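Local coordinates for mandelate racemase / muconate lactonizing enzyme family protein (Agrobacterium tumefaciens, PDB 4DXK) that belongs to the mandelate racemase subgroup of the enolase superfamily and probably acts as a lyase or a racemase, at residues 34-39 with 292-297; 217-222 with 245-250. All coordinates share one frame; numbering follows the deposited sequence. Where two conformers were deposited one is given.

Interaction 1. Residues 34-39 with 292-297; sequences TFFGAE and ISWCGG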
# COMPACT_ATOMS: atom_id res chain seq x y z
N THR A 34 21.51 15.58 -32.26
CA THR A 34 20.59 14.52 -31.87
C THR A 34 20.56 13.46 -32.96
O THR A 34 21.28 13.56 -33.96
CB THR A 34 19.19 15.07 -31.48
OG1 THR A 34 18.41 14.01 -30.91
CG2 THR A 34 18.48 15.64 -32.69
N PHE A 35 19.75 12.43 -32.76
CA PHE A 35 19.80 11.23 -33.57
C PHE A 35 18.38 10.69 -33.74
O PHE A 35 17.61 10.68 -32.77
CB PHE A 35 20.67 10.19 -32.85
CG PHE A 35 21.14 9.05 -33.71
CD1 PHE A 35 22.33 9.16 -34.41
CD2 PHE A 35 20.44 7.85 -33.76
CE1 PHE A 35 22.81 8.10 -35.18
CE2 PHE A 35 20.92 6.79 -34.52
CZ PHE A 35 22.09 6.92 -35.23
N PHE A 36 18.08 10.25 -34.96
CA PHE A 36 16.79 9.70 -35.42
C PHE A 36 15.84 10.79 -35.89
O PHE A 36 15.66 11.81 -35.23
CB PHE A 36 16.07 8.80 -34.41
CG PHE A 36 16.72 7.47 -34.18
CD1 PHE A 36 17.09 6.65 -35.25
CD2 PHE A 36 16.94 7.01 -32.89
CE1 PHE A 36 17.68 5.41 -35.02
CE2 PHE A 36 17.51 5.76 -32.65
CZ PHE A 36 17.89 4.97 -33.72
N GLY A 37 15.22 10.54 -37.04
CA GLY A 37 14.23 11.46 -37.58
C GLY A 37 14.82 12.83 -37.83
O GLY A 37 14.20 13.84 -37.52
N ALA A 38 16.01 12.85 -38.43
CA ALA A 38 16.75 14.10 -38.60
C ALA A 38 15.98 15.15 -39.40
O ALA A 38 16.02 16.32 -39.07
CB ALA A 38 18.10 13.82 -39.24
N GLU A 39 15.28 14.74 -40.46
CA GLU A 39 14.51 15.73 -41.22
C GLU A 39 13.36 16.31 -40.41
O GLU A 39 13.09 17.52 -40.45
CB GLU A 39 13.97 15.13 -42.52
CG GLU A 39 15.03 14.68 -43.51
CD GLU A 39 14.42 13.99 -44.72
OE1 GLU A 39 13.18 13.85 -44.78
OE2 GLU A 39 15.20 13.58 -45.61
N ILE A 292 21.25 12.13 -23.59
CA ILE A 292 21.12 13.56 -23.42
C ILE A 292 20.41 14.24 -24.58
O ILE A 292 19.80 15.29 -24.41
CB ILE A 292 22.49 14.24 -23.18
CG1 ILE A 292 23.42 14.01 -24.37
CG2 ILE A 292 23.13 13.74 -21.89
CD1 ILE A 292 24.70 14.78 -24.24
N SER A 293 20.50 13.64 -25.77
CA SER A 293 19.87 14.20 -26.96
C SER A 293 18.42 13.75 -27.16
O SER A 293 17.77 14.19 -28.12
CB SER A 293 20.69 13.90 -28.22
OG SER A 293 20.55 12.55 -28.65
N TRP A 294 17.94 12.87 -26.28
CA TRP A 294 16.59 12.33 -26.34
C TRP A 294 15.77 12.66 -25.09
O TRP A 294 14.57 12.39 -25.08
CB TRP A 294 16.62 10.80 -26.50
CG TRP A 294 17.25 10.30 -27.77
CD1 TRP A 294 17.53 11.04 -28.89
CD2 TRP A 294 17.71 8.97 -28.04
NE1 TRP A 294 18.12 10.24 -29.84
CE2 TRP A 294 18.24 8.97 -29.35
CE3 TRP A 294 17.70 7.77 -27.32
CZ2 TRP A 294 18.77 7.82 -29.95
CZ3 TRP A 294 18.23 6.63 -27.91
CH2 TRP A 294 18.75 6.66 -29.21
N CYS A 295 16.40 13.22 -24.05
CA CYS A 295 15.75 13.31 -22.74
C CYS A 295 15.49 14.72 -22.26
O CYS A 295 14.95 14.90 -21.16
CB CYS A 295 16.58 12.58 -21.66
SG CYS A 295 18.06 13.46 -21.14
N GLY A 296 15.90 15.72 -23.04
CA GLY A 296 15.80 17.11 -22.62
C GLY A 296 17.13 17.81 -22.44
O GLY A 296 17.21 18.86 -21.79
N GLY A 297 18.20 17.23 -22.96
CA GLY A 297 19.50 17.89 -22.98
C GLY A 297 20.32 17.63 -21.74
O GLY A 297 19.93 16.86 -20.85
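Thr-34 donates from OG1 to the carbonyl O of Ser-293 (2.9 Å), tying the end of strand 30-35 to the loop that follows strand 287-290; the hydroxyl approaches from above the carbonyl plane. Its OG1 lies anti to the backbone N (chi1 -171°), which carries the hydroxyl across to the loop. One residue further, the indole N-H of Trp-294 donates to the backbone O of Phe-35 in a bent bond, with O lying out of the indole plane; NE1 and O are 3.0 Å apart and the angle at the hydrogen is 139°. The OG of Ser-293 itself bonds to Asp-291.

Apolar contact continues along the indole. The rings of Phe-36 and Trp-294 are inclined by 24° and strongly offset, so that contact is confined to one border of each: CD2 and CE2 of Phe-36 meet CZ2 of Trp-294, CD2 to CZ2 being 3.6 Å. Phe-35 adds a looser approach, its CD2 4.2 Å from CZ2 of Trp-294. Leu-72 of the second subunit packs on both Phe-36 and Trp-294.

Trp-294 also meets His-318 and the sodium ligand Glu-268. The contact as a whole is of the kind in which the N-terminal capping domain of enolase-superfamily proteins meets the barrel near the metal site.

Interaction 2. Residues 217-222 with 245-250; sequences FHSMWQ and IKMDSL. With PO4 (phosphate ion), chain B.
Ser-219 and Ile-245 join two successive loops by a mainly polar contact, partly mediated by water, at the C-terminal ends of the neighbouring parallel barrel strands 212-216 and 240-242. The backbones come together here, with the two CA atoms 4.4 Å apart. Ser-219 OG lies 3.0 Å from Ile-245 O, within hydrogen-bonding distance, but the destination of its proton is not settled. A water 2.7 Å from Ser-219 OG also accepts the N-H of Met-247, linking the hydroxyl to the second loop. CB of Ser-219 meanwhile rests near CA of Lys-246 (3.8 Å).

A second water links the loops farther along, donating to Trp-221 O and accepting from Lys-246 N at 2.9 Å. The same Trp-221 carbonyl receives a CA-H...O contact from Ile-245, CA to O being 3.4 Å, and CG2 of Ile-245 lies beside it. With CG2 anti to its own carbonyl carbon, beside the backbone N, Ile-245 brings this methyl to the Trp-221 and Gln-222 carbonyls.

The first loop begins with a type I' turn from Phe-217 to Met-220, closed by Met-220 N to Phe-217 O. On it the CB of His-218 points away from the second loop, and its NE2 makes a weak bond to O4 of a phosphate (3.3 Å), probably taken up from the crystallisation liquor, while ND1 bonds to Asp-177. Lys-246 sends its amino group to Gly-70 O of the second subunit.

Around the loops, Trp-221 and Ile-245 both pack on Ala-226 of helix 223-232, Ile-245 and Met-247 reach Leu-253 of helix 253-259, and Met-220 and Trp-221 lie against helix 177-183.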
# COMPACT_ATOMS: atom_id res chain seq x y z
N PHE A 217 17.91 -5.32 -24.68
CA PHE A 217 16.71 -5.93 -25.26
C PHE A 217 15.94 -5.02 -26.20
O PHE A 217 14.97 -5.46 -26.83
CB PHE A 217 15.77 -6.40 -24.15
CG PHE A 217 16.32 -7.52 -23.31
CD1 PHE A 217 16.32 -8.82 -23.79
CD2 PHE A 217 16.85 -7.27 -22.05
CE1 PHE A 217 16.82 -9.86 -23.02
CE2 PHE A 217 17.35 -8.30 -21.28
CZ PHE A 217 17.33 -9.60 -21.76
N HIS A 218 16.33 -3.76 -26.26
CA HIS A 218 15.72 -2.78 -27.17
C HIS A 218 14.20 -2.69 -27.04
O HIS A 218 13.50 -2.38 -28.01
CB HIS A 218 16.10 -3.09 -28.62
CG HIS A 218 17.54 -2.80 -28.93
ND1 HIS A 218 18.37 -3.71 -29.54
CD2 HIS A 218 18.28 -1.69 -28.71
CE1 HIS A 218 19.57 -3.17 -29.71
NE2 HIS A 218 19.54 -1.95 -29.21
N SER A 219 13.68 -2.93 -25.83
CA SER A 219 12.24 -2.83 -25.55
C SER A 219 11.37 -3.71 -26.44
O SER A 219 10.21 -3.38 -26.69
CB SER A 219 11.76 -1.38 -25.61
OG SER A 219 12.27 -0.67 -24.50
N MET A 220 11.92 -4.84 -26.88
CA MET A 220 11.23 -5.64 -27.89
C MET A 220 10.30 -6.73 -27.35
O MET A 220 9.59 -7.37 -28.12
CB MET A 220 12.24 -6.24 -28.86
CG MET A 220 13.12 -5.19 -29.52
SD MET A 220 14.28 -5.85 -30.72
CE MET A 220 13.14 -6.51 -31.93
N TRP A 221 10.28 -6.94 -26.03
CA TRP A 221 9.53 -8.04 -25.44
C TRP A 221 8.34 -7.60 -24.61
O TRP A 221 8.38 -6.55 -23.95
CB TRP A 221 10.46 -8.88 -24.55
CG TRP A 221 11.52 -9.55 -25.35
CD1 TRP A 221 12.79 -9.12 -25.56
CD2 TRP A 221 11.37 -10.76 -26.09
NE1 TRP A 221 13.46 -10.01 -26.38
CE2 TRP A 221 12.60 -11.02 -26.72
CE3 TRP A 221 10.31 -11.65 -26.29
CZ2 TRP A 221 12.80 -12.14 -27.52
CZ3 TRP A 221 10.51 -12.75 -27.09
CH2 TRP A 221 11.74 -12.99 -27.70
N GLN A 222 7.28 -8.41 -24.63
CA GLN A 222 6.20 -8.30 -23.67
C GLN A 222 6.65 -8.85 -22.31
O GLN A 222 7.72 -9.44 -22.19
CB GLN A 222 4.94 -9.00 -24.18
CG GLN A 222 4.43 -8.42 -25.50
CD GLN A 222 4.05 -6.97 -25.36
OE1 GLN A 222 3.20 -6.62 -24.55
NE2 GLN A 222 4.69 -6.11 -26.14
N ILE A 245 11.42 -4.47 -21.52
CA ILE A 245 10.07 -4.29 -22.03
C ILE A 245 9.94 -2.84 -22.49
O ILE A 245 10.84 -2.03 -22.25
CB ILE A 245 8.97 -4.61 -20.98
CG1 ILE A 245 9.07 -3.66 -19.78
CG2 ILE A 245 9.03 -6.09 -20.54
CD1 ILE A 245 7.87 -3.75 -18.84
N LYS A 246 8.85 -2.51 -23.16
CA LYS A 246 8.57 -1.14 -23.57
C LYS A 246 8.41 -0.27 -22.33
O LYS A 246 7.76 -0.68 -21.37
CB LYS A 246 7.29 -1.09 -24.40
CG LYS A 246 7.11 0.19 -25.20
CD LYS A 246 7.97 0.21 -26.43
CE LYS A 246 7.58 1.36 -27.36
NZ LYS A 246 8.53 1.42 -28.48
N MET A 247 8.96 0.93 -22.36
CA MET A 247 8.96 1.81 -21.19
C MET A 247 7.77 2.77 -21.18
O MET A 247 7.93 3.97 -20.92
CB MET A 247 10.30 2.55 -21.11
CG MET A 247 11.47 1.60 -20.89
SD MET A 247 11.48 1.02 -19.19
CE MET A 247 12.57 -0.38 -19.31
N ASP A 248 6.58 2.26 -21.46
CA ASP A 248 5.37 3.09 -21.57
C ASP A 248 4.41 3.08 -20.39
O ASP A 248 3.69 4.05 -20.16
CB ASP A 248 4.62 2.83 -22.87
CG ASP A 248 4.34 1.37 -23.15
OD1 ASP A 248 4.63 0.48 -22.31
OD2 ASP A 248 3.80 1.13 -24.25
N SER A 249 4.30 1.96 -19.69
CA SER A 249 3.63 1.92 -18.38
C SER A 249 4.63 1.30 -17.41
O SER A 249 4.76 0.07 -17.33
CB SER A 249 2.34 1.09 -18.44
OG SER A 249 1.29 1.74 -19.15
N LEU A 250 5.36 2.15 -16.70
CA LEU A 250 6.51 1.71 -15.91
C LEU A 250 6.19 0.80 -14.74
O LEU A 250 7.07 0.08 -14.27
CB LEU A 250 7.32 2.92 -15.45
CG LEU A 250 7.87 3.77 -16.60
CD1 LEU A 250 8.45 5.07 -16.08
CD2 LEU A 250 8.91 3.01 -17.42
P PO4 B . 22.75 0.76 -27.48
O1 PO4 B . 22.19 1.09 -26.11
O2 PO4 B . 22.24 1.76 -28.50
O3 PO4 B . 24.25 0.80 -27.52
O4 PO4 B . 22.29 -0.63 -27.89
O HOH W 1 10.96 1.73 -24.45
O HOH W 2 6.75 -4.37 -23.77

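How the interactions relate
Both contacts gather around the mouth of the barrel, where Glu-216, Glu-242 and Glu-268 bind a sodium ion. The side chain of Trp-294 in interaction 1 is about 7 Å from a bound sodium ion, and that of Ser-219 in interaction 2 about 8 Å. The contacts do not touch: their centres lie 20 Å apart and their nearest atoms about 8 Å. His-318, a neighbour of Trp-294, connects them indirectly, since its NE2 bonds to the phosphate that His-218 also reaches. Interaction 1 is thus an inter-domain contact and interaction 2 an inter-loop one; the second subunit packs against both.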